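Long-range contacts in putative uncharacterized protein (Pseudomonas phage 201phi2-1, PDB 3R4V), which is a phage-encoded member of the tubulin-like protein family that binds guanosine-5'-diphosphate: residues C6-G12 with A27-D32; V22-E26 with V41-N46; N193-F197 with H266-N270; K200-L204 with P245-K249. All coordinates share one frame. Numbering follows the deposited sequence.

Contact 1: C6-G12 with A27-D32; sequences CLIFAGG and AVHCFD. With GDP (guanosine-5'-diphosphate), chain B.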
loop_
_atom_site.group_PDB
_atom_site.type_symbol
_atom_site.label_atom_id
_atom_site.label_comp_id
_atom_site.label_asym_id
_atom_site.label_seq_id
_atom_site.Cartn_x
_atom_site.Cartn_y
_atom_site.Cartn_z
ATOM N N CYS A 6 12.602 -4.434 -6.150
ATOM C CA CYS A 6 12.462 -3.033 -6.469
ATOM C C CYS A 6 11.362 -2.436 -5.583
ATOM O O CYS A 6 10.255 -2.975 -5.498
ATOM C CB CYS A 6 12.128 -2.890 -7.953
ATOM S SG CYS A 6 11.725 -1.234 -8.455
ATOM N N LEU A 7 11.679 -1.332 -4.912
ATOM C CA LEU A 7 10.722 -0.685 -4.022
ATOM C C LEU A 7 10.178 0.583 -4.666
ATOM O O LEU A 7 10.936 1.464 -5.089
ATOM C CB LEU A 7 11.371 -0.345 -2.679
ATOM C CG LEU A 7 11.886 -1.544 -1.885
ATOM C CD1 LEU A 7 13.332 -1.837 -2.267
ATOM C CD2 LEU A 7 11.786 -1.271 -0.407
ATOM N N ILE A 8 8.855 0.682 -4.708
ATOM C CA ILE A 8 8.196 1.788 -5.384
ATOM C C ILE A 8 7.324 2.569 -4.400
ATOM O O ILE A 8 6.517 1.973 -3.684
ATOM C CB ILE A 8 7.320 1.247 -6.512
ATOM C CG1 ILE A 8 8.192 0.519 -7.538
ATOM C CG2 ILE A 8 6.516 2.376 -7.154
ATOM C CD1 ILE A 8 7.432 -0.464 -8.396
ATOM N N PHE A 9 7.496 3.891 -4.368
ATOM C CA PHE A 9 6.761 4.766 -3.453
ATOM C C PHE A 9 6.067 5.849 -4.244
ATOM O O PHE A 9 6.647 6.411 -5.176
ATOM C CB PHE A 9 7.715 5.438 -2.452
ATOM C CG PHE A 9 8.404 4.468 -1.557
ATOM C CD1 PHE A 9 7.833 4.105 -0.345
ATOM C CD2 PHE A 9 9.578 3.858 -1.956
ATOM C CE1 PHE A 9 8.445 3.173 0.476
ATOM C CE2 PHE A 9 10.200 2.931 -1.138
ATOM C CZ PHE A 9 9.632 2.588 0.080
ATOM N N ALA A 10 4.836 6.164 -3.858
ATOM C CA ALA A 10 4.042 7.127 -4.617
ATOM C C ALA A 10 3.312 8.097 -3.710
ATOM O O ALA A 10 2.813 7.720 -2.649
ATOM C CB ALA A 10 3.050 6.406 -5.500
ATOM N N GLY A 11 3.259 9.360 -4.138
ATOM C CA GLY A 11 2.531 10.379 -3.412
ATOM C C GLY A 11 3.334 10.843 -2.207
ATOM O O GLY A 11 4.409 10.306 -1.923
ATOM N N GLY A 12 2.812 11.828 -1.485
ATOM C CA GLY A 12 3.482 12.333 -0.296
ATOM C C GLY A 12 3.815 11.289 0.758
ATOM O O GLY A 12 4.942 11.240 1.264
ATOM N N ALA A 27 17.675 0.683 -5.361
ATOM C CA ALA A 27 16.509 -0.209 -5.374
ATOM C C ALA A 27 15.203 0.537 -5.138
ATOM O O ALA A 27 14.119 0.008 -5.412
ATOM C CB ALA A 27 16.667 -1.319 -4.338
ATOM N N VAL A 28 15.314 1.762 -4.634
ATOM C CA VAL A 28 14.154 2.585 -4.292
ATOM C C VAL A 28 13.772 3.555 -5.428
ATOM O O VAL A 28 14.613 4.293 -5.954
ATOM C CB VAL A 28 14.417 3.361 -2.979
ATOM C CG1 VAL A 28 13.273 4.277 -2.660
ATOM C CG2 VAL A 28 14.667 2.385 -1.820
ATOM N N HIS A 29 12.499 3.536 -5.807
ATOM C CA HIS A 29 11.983 4.387 -6.874
ATOM C C HIS A 29 10.771 5.157 -6.378
ATOM O O HIS A 29 9.766 4.552 -5.982
ATOM C CB HIS A 29 11.585 3.534 -8.077
ATOM C CG HIS A 29 12.726 2.771 -8.671
ATOM N ND1 HIS A 29 13.317 3.128 -9.863
ATOM C CD2 HIS A 29 13.395 1.678 -8.231
ATOM C CE1 HIS A 29 14.304 2.289 -10.132
ATOM N NE2 HIS A 29 14.372 1.398 -9.157
ATOM N N CYS A 30 10.859 6.486 -6.403
ATOM C CA CYS A 30 9.781 7.336 -5.896
ATOM C C CYS A 30 9.103 8.108 -7.014
ATOM O O CYS A 30 9.761 8.561 -7.939
ATOM C CB CYS A 30 10.324 8.337 -4.876
ATOM S SG CYS A 30 11.096 7.578 -3.447
ATOM N N PHE A 31 7.789 8.270 -6.901
ATOM C CA PHE A 31 7.009 9.009 -7.889
ATOM C C PHE A 31 6.018 9.951 -7.210
ATOM O O PHE A 31 5.403 9.599 -6.203
ATOM C CB PHE A 31 6.250 8.030 -8.796
ATOM C CG PHE A 31 7.141 7.042 -9.482
ATOM C CD1 PHE A 31 7.416 5.817 -8.900
ATOM C CD2 PHE A 31 7.744 7.357 -10.690
ATOM C CE1 PHE A 31 8.262 4.910 -9.518
ATOM C CE2 PHE A 31 8.592 6.461 -11.313
ATOM C CZ PHE A 31 8.854 5.231 -10.724
ATOM N N ASP A 32 5.867 11.146 -7.770
ATOM C CA ASP A 32 4.883 12.106 -7.286
ATOM C C ASP A 32 4.541 13.073 -8.408
ATOM O O ASP A 32 5.144 13.037 -9.485
ATOM C CB ASP A 32 5.412 12.875 -6.064
ATOM C CG ASP A 32 4.303 13.275 -5.088
ATOM O OD1 ASP A 32 4.631 13.649 -3.942
ATOM O OD2 ASP A 32 3.106 13.208 -5.450
HETATM P PB GDP B . -0.871 12.451 -2.091
HETATM O O1B GDP B . 0.469 13.134 -2.243
HETATM O O2B GDP B . -0.712 11.009 -2.496
HETATM O O3B GDP B . -1.923 13.161 -2.936
HETATM O O3A GDP B . -1.366 12.564 -0.575
HETATM P PA GDP B . -0.494 12.258 0.742
HETATM O O1A GDP B . 0.619 13.269 0.965
HETATM O O2A GDP B . 0.026 10.849 0.723
HETATM O "O5'" GDP B . -1.606 12.459 1.844
HETATM C "C5'" GDP B . -2.840 11.722 1.817
HETATM C "C4'" GDP B . -3.398 11.572 3.228
HETATM O "O4'" GDP B . -2.581 10.658 3.971
HETATM C "C3'" GDP B . -3.374 12.866 4.026
HETATM O "O3'" GDP B . -4.611 13.560 3.890
HETATM C "C2'" GDP B . -3.180 12.387 5.449
HETATM O "O2'" GDP B . -4.428 11.983 6.011
HETATM C "C1'" GDP B . -2.362 11.123 5.313
HETATM N N9 GDP B . -0.905 11.364 5.386
HETATM C C8 GDP B . -0.208 12.400 4.861
HETATM N N7 GDP B . 1.122 12.251 5.089
HETATM C C5 GDP B . 1.295 11.084 5.750
HETATM C C6 GDP B . 2.437 10.310 6.284
HETATM O O6 GDP B . 3.605 10.732 6.167
HETATM N N1 GDP B . 2.172 9.143 6.902
HETATM C C2 GDP B . 0.914 8.667 7.039
HETATM N N2 GDP B . 0.701 7.479 7.662
HETATM N N3 GDP B . -0.172 9.323 6.568
HETATM C C4 GDP B . -0.042 10.507 5.928
#

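Contact 2: V22-E26 with V41-N46; sequences VDLGE and VHRSVN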
loop_
_atom_site.group_PDB
_atom_site.type_symbol
_atom_site.label_atom_id
_atom_site.label_comp_id
_atom_site.label_asym_id
_atom_site.label_seq_id
_atom_site.Cartn_x
_atom_site.Cartn_y
_atom_site.Cartn_z
ATOM N N VAL A 22 16.317 5.149 2.654
ATOM C CA VAL A 22 17.281 5.645 1.677
ATOM C C VAL A 22 18.550 4.800 1.624
ATOM O O VAL A 22 19.282 4.827 0.635
ATOM C CB VAL A 22 17.643 7.130 1.908
ATOM C CG1 VAL A 22 16.449 8.024 1.595
ATOM C CG2 VAL A 22 18.153 7.353 3.332
ATOM N N ASP A 23 18.806 4.036 2.682
ATOM C CA ASP A 23 19.971 3.169 2.697
ATOM C C ASP A 23 19.871 2.080 1.630
ATOM O O ASP A 23 20.869 1.442 1.300
ATOM C CB ASP A 23 20.163 2.552 4.083
ATOM C CG ASP A 23 18.923 1.833 4.570
ATOM O OD1 ASP A 23 17.974 2.514 5.022
ATOM O OD2 ASP A 23 18.900 0.588 4.496
ATOM N N LEU A 24 18.667 1.867 1.096
ATOM C CA LEU A 24 18.458 0.874 0.039
ATOM C C LEU A 24 18.777 1.432 -1.348
ATOM O O LEU A 24 18.816 0.695 -2.331
ATOM C CB LEU A 24 17.027 0.325 0.078
ATOM C CG LEU A 24 16.663 -0.409 1.369
ATOM C CD1 LEU A 24 15.247 -0.984 1.288
ATOM C CD2 LEU A 24 17.689 -1.498 1.668
ATOM N N GLY A 25 18.985 2.740 -1.421
ATOM C CA GLY A 25 19.524 3.370 -2.614
ATOM C C GLY A 25 18.851 3.090 -3.945
ATOM O O GLY A 25 17.659 3.347 -4.133
ATOM N N GLU A 26 19.639 2.559 -4.875
ATOM C CA GLU A 26 19.193 2.375 -6.251
ATOM C C GLU A 26 17.938 1.511 -6.372
ATOM O O GLU A 26 17.218 1.605 -7.368
ATOM C CB GLU A 26 20.317 1.788 -7.109
ATOM C CG GLU A 26 20.488 2.473 -8.460
ATOM C CD GLU A 26 20.972 3.906 -8.332
ATOM O OE1 GLU A 26 22.201 4.114 -8.250
ATOM O OE2 GLU A 26 20.124 4.824 -8.314
ATOM N N VAL A 41 17.539 13.947 1.614
ATOM C CA VAL A 41 17.917 12.528 1.680
ATOM C C VAL A 41 17.501 11.728 0.449
ATOM O O VAL A 41 18.051 10.658 0.178
ATOM C CB VAL A 41 17.372 11.818 2.944
ATOM C CG1 VAL A 41 18.022 12.378 4.204
ATOM C CG2 VAL A 41 15.852 11.909 3.006
ATOM N N HIS A 42 16.534 12.256 -0.292
ATOM C CA HIS A 42 16.030 11.587 -1.485
ATOM C C HIS A 42 17.055 11.523 -2.615
ATOM O O HIS A 42 16.901 10.747 -3.552
ATOM C CB HIS A 42 14.751 12.262 -1.971
ATOM C CG HIS A 42 13.531 11.867 -1.199
ATOM N ND1 HIS A 42 12.708 12.786 -0.583
ATOM C CD2 HIS A 42 12.980 10.652 -0.966
ATOM C CE1 HIS A 42 11.704 12.152 -0.001
ATOM N NE2 HIS A 42 11.849 10.856 -0.215
ATOM N N ARG A 43 18.094 12.348 -2.528
ATOM C CA ARG A 43 19.159 12.315 -3.518
ATOM C C ARG A 43 19.749 10.911 -3.621
ATOM O O ARG A 43 20.285 10.529 -4.662
ATOM C CB ARG A 43 20.249 13.325 -3.157
ATOM C CG ARG A 43 19.747 14.759 -3.077
ATOM C CD ARG A 43 20.845 15.709 -2.627
ATOM N NE ARG A 43 21.989 15.690 -3.532
ATOM C CZ ARG A 43 23.083 14.961 -3.340
ATOM N NH1 ARG A 43 23.189 14.185 -2.268
ATOM N NH2 ARG A 43 24.074 15.008 -4.221
ATOM N N SER A 44 19.630 10.146 -2.539
ATOM C CA SER A 44 20.190 8.793 -2.465
ATOM C C SER A 44 19.358 7.739 -3.203
ATOM O O SER A 44 19.767 6.580 -3.323
ATOM C CB SER A 44 20.362 8.371 -1.003
ATOM O OG SER A 44 21.279 9.215 -0.326
ATOM N N VAL A 45 18.183 8.132 -3.680
ATOM C CA VAL A 45 17.304 7.191 -4.368
ATOM C C VAL A 45 16.766 7.797 -5.667
ATOM O O VAL A 45 17.076 8.942 -6.008
ATOM C CB VAL A 45 16.131 6.747 -3.472
ATOM C CG1 VAL A 45 16.652 6.112 -2.175
ATOM C CG2 VAL A 45 15.208 7.915 -3.170
ATOM N N ASN A 46 15.971 7.024 -6.396
ATOM C CA ASN A 46 15.356 7.524 -7.617
ATOM C C ASN A 46 14.108 8.341 -7.313
ATOM O O ASN A 46 13.267 7.933 -6.516
ATOM C CB ASN A 46 15.033 6.371 -8.567
ATOM C CG ASN A 46 16.270 5.589 -8.976
ATOM O OD1 ASN A 46 17.058 6.048 -9.799
ATOM N ND2 ASN A 46 16.443 4.403 -8.400
#

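Contact 3: N193-F197 with H266-N270; sequences NWVRF and HFVIN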
loop_
_atom_site.group_PDB
_atom_site.type_symbol
_atom_site.label_atom_id
_atom_site.label_comp_id
_atom_site.label_asym_id
_atom_site.label_seq_id
_atom_site.Cartn_x
_atom_site.Cartn_y
_atom_site.Cartn_z
ATOM N N ASN A 193 4.882 -18.156 -5.907
ATOM C CA ASN A 193 3.674 -18.950 -5.711
ATOM C C ASN A 193 2.955 -18.706 -4.388
ATOM O O ASN A 193 1.796 -19.104 -4.230
ATOM C CB ASN A 193 3.955 -20.430 -5.923
ATOM C CG ASN A 193 4.178 -20.758 -7.383
ATOM O OD1 ASN A 193 3.354 -20.417 -8.241
ATOM N ND2 ASN A 193 5.306 -21.380 -7.681
ATOM N N TRP A 194 3.641 -18.059 -3.448
ATOM C CA TRP A 194 3.014 -17.617 -2.217
ATOM C C TRP A 194 2.087 -16.448 -2.498
ATOM O O TRP A 194 0.934 -16.451 -2.080
ATOM C CB TRP A 194 4.080 -17.203 -1.192
ATOM C CG TRP A 194 3.601 -16.337 -0.060
ATOM C CD1 TRP A 194 2.734 -16.684 0.935
ATOM C CD2 TRP A 194 3.993 -14.984 0.201
ATOM N NE1 TRP A 194 2.559 -15.621 1.803
ATOM C CE2 TRP A 194 3.321 -14.566 1.370
ATOM C CE3 TRP A 194 4.844 -14.082 -0.446
ATOM C CZ2 TRP A 194 3.471 -13.285 1.905
ATOM C CZ3 TRP A 194 4.998 -12.808 0.087
ATOM C CH2 TRP A 194 4.317 -12.421 1.248
ATOM N N VAL A 195 2.595 -15.439 -3.201
ATOM C CA VAL A 195 1.835 -14.201 -3.366
ATOM C C VAL A 195 0.908 -14.224 -4.594
ATOM O O VAL A 195 -0.160 -13.593 -4.588
ATOM C CB VAL A 195 2.766 -12.957 -3.375
ATOM C CG1 VAL A 195 3.589 -12.886 -4.661
ATOM C CG2 VAL A 195 1.943 -11.704 -3.184
ATOM N N ARG A 196 1.309 -14.962 -5.632
ATOM C CA ARG A 196 0.469 -15.185 -6.814
ATOM C C ARG A 196 -0.245 -16.538 -6.686
ATOM O O ARG A 196 -0.163 -17.384 -7.583
ATOM C CB ARG A 196 1.321 -15.183 -8.082
ATOM C CG ARG A 196 2.075 -13.878 -8.364
ATOM C CD ARG A 196 2.903 -14.012 -9.666
ATOM N NE ARG A 196 2.032 -14.352 -10.788
ATOM C CZ ARG A 196 1.375 -13.449 -11.505
ATOM N NH1 ARG A 196 1.542 -12.160 -11.244
ATOM N NH2 ARG A 196 0.567 -13.826 -12.484
ATOM N N PHE A 197 -0.929 -16.746 -5.565
ATOM C CA PHE A 197 -1.442 -18.077 -5.240
ATOM C C PHE A 197 -2.505 -18.596 -6.210
ATOM O O PHE A 197 -2.694 -19.794 -6.318
ATOM C CB PHE A 197 -1.922 -18.166 -3.784
ATOM C CG PHE A 197 -2.989 -17.165 -3.424
ATOM C CD1 PHE A 197 -4.327 -17.426 -3.708
ATOM C CD2 PHE A 197 -2.657 -15.968 -2.793
ATOM C CE1 PHE A 197 -5.322 -16.511 -3.386
ATOM C CE2 PHE A 197 -3.645 -15.049 -2.454
ATOM C CZ PHE A 197 -4.978 -15.318 -2.746
ATOM N N HIS A 266 6.466 -14.604 10.171
ATOM C CA HIS A 266 5.431 -15.267 9.379
ATOM C C HIS A 266 4.705 -14.252 8.538
ATOM O O HIS A 266 4.242 -13.238 9.054
ATOM C CB HIS A 266 4.431 -15.972 10.297
ATOM C CG HIS A 266 5.084 -16.874 11.303
ATOM N ND1 HIS A 266 5.467 -18.165 11.009
ATOM C CD2 HIS A 266 5.450 -16.657 12.587
ATOM C CE1 HIS A 266 6.031 -18.708 12.071
ATOM N NE2 HIS A 266 6.040 -17.813 13.042
ATOM N N PHE A 267 4.594 -14.538 7.247
ATOM C CA PHE A 267 3.943 -13.634 6.306
ATOM C C PHE A 267 2.679 -14.340 5.854
ATOM O O PHE A 267 2.741 -15.292 5.065
ATOM C CB PHE A 267 4.881 -13.390 5.125
ATOM C CG PHE A 267 6.222 -12.807 5.519
ATOM C CD1 PHE A 267 7.248 -13.629 5.972
ATOM C CD2 PHE A 267 6.451 -11.450 5.446
ATOM C CE1 PHE A 267 8.478 -13.095 6.331
ATOM C CE2 PHE A 267 7.679 -10.906 5.805
ATOM C CZ PHE A 267 8.692 -11.726 6.254
ATOM N N VAL A 268 1.545 -13.922 6.392
ATOM C CA VAL A 268 0.302 -14.652 6.176
ATOM C C VAL A 268 -0.648 -13.820 5.343
ATOM O O VAL A 268 -0.900 -12.664 5.657
ATOM C CB VAL A 268 -0.373 -14.981 7.500
ATOM C CG1 VAL A 268 -1.530 -15.972 7.272
ATOM C CG2 VAL A 268 0.656 -15.553 8.486
ATOM N N ILE A 269 -1.144 -14.402 4.259
ATOM C CA ILE A 269 -2.082 -13.707 3.382
ATOM C C ILE A 269 -3.489 -14.265 3.630
ATOM O O ILE A 269 -3.681 -15.472 3.609
ATOM C CB ILE A 269 -1.688 -13.892 1.890
ATOM C CG1 ILE A 269 -0.289 -13.325 1.628
ATOM C CG2 ILE A 269 -2.737 -13.257 0.949
ATOM C CD1 ILE A 269 0.245 -13.568 0.235
ATOM N N ASN A 270 -4.467 -13.386 3.852
ATOM C CA ASN A 270 -5.868 -13.796 3.880
ATOM C C ASN A 270 -6.675 -12.736 3.155
ATOM O O ASN A 270 -6.084 -11.840 2.571
ATOM C CB ASN A 270 -6.374 -13.999 5.306
ATOM C CG ASN A 270 -6.580 -12.710 6.053
ATOM O OD1 ASN A 270 -6.094 -11.650 5.647
ATOM N ND2 ASN A 270 -7.297 -12.790 7.173
#

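Contact 4: K200-L204 with P245-K249; sequences KHNYL and PIYRK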
loop_
_atom_site.group_PDB
_atom_site.type_symbol
_atom_site.label_atom_id
_atom_site.label_comp_id
_atom_site.label_asym_id
_atom_site.label_seq_id
_atom_site.Cartn_x
_atom_site.Cartn_y
_atom_site.Cartn_z
ATOM N N LYS A 200 -1.550 -21.306 -9.405
ATOM C CA LYS A 200 -1.614 -22.763 -9.299
ATOM C C LYS A 200 -2.884 -23.262 -8.607
ATOM O O LYS A 200 -3.247 -24.432 -8.737
ATOM C CB LYS A 200 -0.375 -23.302 -8.583
ATOM C CG LYS A 200 0.924 -22.951 -9.283
ATOM C CD LYS A 200 2.108 -23.668 -8.658
ATOM C CE LYS A 200 3.356 -23.505 -9.514
ATOM N NZ LYS A 200 4.520 -24.268 -8.970
ATOM N N HIS A 201 -3.544 -22.379 -7.861
ATOM C CA HIS A 201 -4.813 -22.708 -7.215
ATOM C C HIS A 201 -5.928 -21.967 -7.931
ATOM O O HIS A 201 -6.450 -20.964 -7.438
ATOM C CB HIS A 201 -4.770 -22.370 -5.722
ATOM C CG HIS A 201 -3.745 -23.154 -4.963
ATOM N ND1 HIS A 201 -3.990 -24.419 -4.468
ATOM C CD2 HIS A 201 -2.464 -22.864 -4.630
ATOM C CE1 HIS A 201 -2.909 -24.869 -3.857
ATOM N NE2 HIS A 201 -1.968 -23.945 -3.941
ATOM N N ASN A 202 -6.282 -22.487 -9.101
ATOM C CA ASN A 202 -7.220 -21.851 -10.020
ATOM C C ASN A 202 -8.657 -21.772 -9.517
ATOM O O ASN A 202 -9.471 -21.036 -10.072
ATOM C CB ASN A 202 -7.197 -22.589 -11.359
ATOM C CG ASN A 202 -7.346 -24.087 -11.196
ATOM O OD1 ASN A 202 -8.458 -24.605 -11.092
ATOM N ND2 ASN A 202 -6.221 -24.794 -11.167
ATOM N N TYR A 203 -8.971 -22.537 -8.477
ATOM C CA TYR A 203 -10.323 -22.545 -7.921
ATOM C C TYR A 203 -10.521 -21.367 -6.946
ATOM O O TYR A 203 -11.640 -21.109 -6.492
ATOM C CB TYR A 203 -10.595 -23.869 -7.210
ATOM C CG TYR A 203 -9.569 -24.129 -6.152
ATOM C CD1 TYR A 203 -9.787 -23.730 -4.839
ATOM C CD2 TYR A 203 -8.355 -24.726 -6.473
ATOM C CE1 TYR A 203 -8.830 -23.934 -3.865
ATOM C CE2 TYR A 203 -7.394 -24.942 -5.508
ATOM C CZ TYR A 203 -7.637 -24.533 -4.210
ATOM O OH TYR A 203 -6.696 -24.733 -3.242
ATOM N N LEU A 204 -9.435 -20.660 -6.624
ATOM C CA LEU A 204 -9.512 -19.485 -5.756
ATOM C C LEU A 204 -9.796 -18.212 -6.556
ATOM O O LEU A 204 -9.502 -18.133 -7.745
ATOM C CB LEU A 204 -8.225 -19.327 -4.936
ATOM C CG LEU A 204 -7.978 -20.437 -3.907
ATOM C CD1 LEU A 204 -6.631 -20.267 -3.221
ATOM C CD2 LEU A 204 -9.104 -20.490 -2.876
ATOM N N PRO A 245 -3.633 -22.902 6.159
ATOM C CA PRO A 245 -3.586 -22.255 4.845
ATOM C C PRO A 245 -3.612 -23.277 3.717
ATOM O O PRO A 245 -3.299 -24.450 3.929
ATOM C CB PRO A 245 -2.234 -21.549 4.860
ATOM C CG PRO A 245 -1.401 -22.378 5.765
ATOM C CD PRO A 245 -2.329 -22.856 6.841
ATOM N N ILE A 246 -3.997 -22.817 2.532
ATOM C CA ILE A 246 -3.995 -23.621 1.326
ATOM C C ILE A 246 -2.577 -23.823 0.821
ATOM O O ILE A 246 -2.248 -24.867 0.258
ATOM C CB ILE A 246 -4.807 -22.938 0.215
ATOM C CG1 ILE A 246 -6.280 -22.846 0.609
ATOM C CG2 ILE A 246 -4.626 -23.673 -1.110
ATOM C CD1 ILE A 246 -6.873 -24.175 1.016
ATOM N N TYR A 247 -1.739 -22.811 1.011
ATOM C CA TYR A 247 -0.354 -22.879 0.566
ATOM C C TYR A 247 0.533 -22.509 1.741
ATOM O O TYR A 247 0.249 -21.562 2.457
ATOM C CB TYR A 247 -0.124 -21.916 -0.609
ATOM C CG TYR A 247 1.323 -21.811 -1.054
ATOM C CD1 TYR A 247 1.815 -22.597 -2.095
ATOM C CD2 TYR A 247 2.192 -20.915 -0.444
ATOM C CE1 TYR A 247 3.131 -22.500 -2.505
ATOM C CE2 TYR A 247 3.515 -20.812 -0.844
ATOM C CZ TYR A 247 3.976 -21.602 -1.879
ATOM O OH TYR A 247 5.287 -21.500 -2.283
ATOM N N ARG A 248 1.603 -23.269 1.947
ATOM C CA ARG A 248 2.502 -23.057 3.075
ATOM C C ARG A 248 3.944 -23.338 2.652
ATOM O O ARG A 248 4.193 -24.360 2.012
ATOM C CB ARG A 248 2.097 -24.009 4.205
ATOM C CG ARG A 248 3.164 -24.283 5.245
ATOM C CD ARG A 248 2.973 -25.661 5.888
ATOM N NE ARG A 248 1.611 -25.889 6.367
ATOM C CZ ARG A 248 1.139 -25.432 7.524
ATOM N NH1 ARG A 248 1.917 -24.712 8.319
ATOM N NH2 ARG A 248 -0.112 -25.689 7.884
ATOM N N LYS A 249 4.875 -22.460 3.020
ATOM C CA LYS A 249 6.303 -22.684 2.768
ATOM C C LYS A 249 7.150 -22.161 3.920
ATOM O O LYS A 249 6.770 -21.215 4.606
ATOM C CB LYS A 249 6.761 -22.010 1.470
ATOM C CG LYS A 249 6.590 -22.855 0.231
ATOM C CD LYS A 249 7.651 -23.938 0.136
ATOM C CE LYS A 249 7.222 -25.017 -0.849
ATOM N NZ LYS A 249 6.621 -24.428 -2.085
#

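Contact 1: C6-G12 with A27-D32
Strands 6-10 and 28-32 run parallel, their axes 4.7 Å apart and 19° between their directions. Five backbone hydrogen bonds, donors first, fix the register: L7 N-A27 O (2.8 Å), H29 N-L7 O (2.7 Å), F9 N-H29 O (2.9 Å), F31 N-F9 O (2.8 Å) and G11 N-F31 O (3.0 Å). L7, F9, V28 and C30 lie on one face, where F9 CE2 meets V28 CG1 at 3.7 Å and F9 CB meets C30 SG at 4.1 Å; V17 and M15 pack against this side. On the other face I8 CG2 approaches F31 CE1 at 3.9 Å under helix 95-108, and C6 SG lies obliquely 4.0 Å from the H29 ring centroid. Strand 6-10, helix 11-18 and strand 28-32 follow in sequence as a beta-alpha-beta unit. G12 N donates to GDP O1B at 2.8 Å, while G11 CA comes within 3.4 Å of GDP O2B; its ideal CB would clash there. D32 OD2 lies 3.5 Å from G11 CA, and this side chain is about 4 Å from a magnesium ion. The chemistry therefore changes along the contact, from a mostly apolar buried sheet to a pair of glycines entering helix 11-18, where no side chain blocks the phosphates.

Contact 2: V22-E26 with V41-N46
V22 is the main apolar foothold, with 91 Å² of its surface covered by 41-46. Its CG1 lies 3.4 Å from V41 O and 4.2 Å from V45 CG1, and its CB is 4.2 Å from S44 CB. D23 turns away to form a salt bridge with R173, and the end of L24 also leads away. A 2.9 Å hydrogen bond from G25 N to V22 O closes the turn. G25, with phi at 52°, brings its bare CA to 3.3 Å from S44 O in a CA-H...O contact, and its carbonyl O to 3.5 Å from V45 CG1. At E26 the carbonyl O is 3.1 Å from N46 ND2, an amide that hydrogen-bonds to V28 O. Two stretches largely of 3-10 geometry, with G25 departing from it, thus meet mainly through van der Waals contact. One lies in the beta-alpha-beta crossover into strand 28-32, the other in the loop before strand 46-49, at the edge of the parallel part of this tubulin-like fold's mixed sheet.

Contact 3: N193-F197 with H266-N270
I269 and W194 dominate this buried contact, with 93 and 76 Å² of their surfaces covered across it. The CA-to-CB bond of I269 points from strand 264-270 toward the end of helix 188-195, and its CD1 sits over the indole face: 3.7 Å from the centroid of the five-membered ring, 26° off the normal, a CH-pi contact. The closest approach of these two residues is W194 CE2 to I269 CD1 at 3.4 Å. The same methyl lies 4.2 Å from V195 CG2, while I269 CG2 reaches F197 CE2 at 4.0 Å. One isoleucine thus touches W194, V195 and F197, at the helix end and just after it.

F267, two residues earlier on the same side of the strand, adds 38 Å². Its CB packs on W194 CZ2 at 3.5 Å, although the phenyl ring leads away and packs on L232. Its carbonyl O accepts a weak hydrogen bond from W194 NE1, at 3.3 Å with an N-H...O angle of only 126°. The indole is also packed among L211 and L230 of the flanking strands. V268 and N270 point away, and the backbone of the strand pairs with strands 208-214 and 228-233. Here the end of a helix packs on one face of a mixed sheet through an aromatic and aliphatic core, within the C-terminal domain of the phage tubulin-like family.

Contact 4: K200-L204 with P245-K249
The rotamers place three side chains of the type I turn H201-L204 around I246, just before strand 247-252. H201 takes chi1 m (-63°) with chi2 at -85°, which presents a ring face to I246: CG2 of I246 stands 3.6 Å from the imidazole centroid, 22° off the normal, in a CH-pi contact, with H201 CE1 to I246 CG2 at 3.5 Å. Y203 adopts chi1 p (56°), and its phenol reaches back across the turn, so that Y203 OH and H201 ND1 form a 3.0 Å hydrogen bond in which either could be the donor. This bond links the two rings, and Y203 OH also comes within 3.2 Å of I246 CG2, near the plane of the tyrosine ring. L204, in an mt rotamer, brings CD1 to 4.5 Å from the same methyl. I246 is mm. At Y247, the first residue of strand 247-252, chi1 is t (174°); its CB lies 4.3 Å from H201 NE2, and its OH accepts a 3.2 Å hydrogen bond from K249 NZ, itself salt-bridged to D190. The small 173 Å² interface thus rests on I246 CG2 over the H201 ring face, beside Y203 OH and L204 CD1, while the hydrogen bonds lie within each segment.

The four contacts form two pairs along one mixed sheet. Contacts 1 and 2 have centres 10 Å apart and touch: C30 N and N46 O lie 2.8 Å apart, a probable hydrogen bond extending the parallel part of the sheet, and V28 CB packs on V45 CG1 at 3.6 Å. Contacts 3 and 4, 9 Å apart between centres, meet where W194 CA lies 3.5 Å from Y247 CE2 and F197 CD1 3.7 Å from L204 CD1. Between contacts 1 and 3 the centres are about 23 Å apart, with nearest atoms about 12 Å apart. GDP is touched directly by contact 1, through G11 and G12; in contact 2 the V41 side chain remains about 13 Å from it.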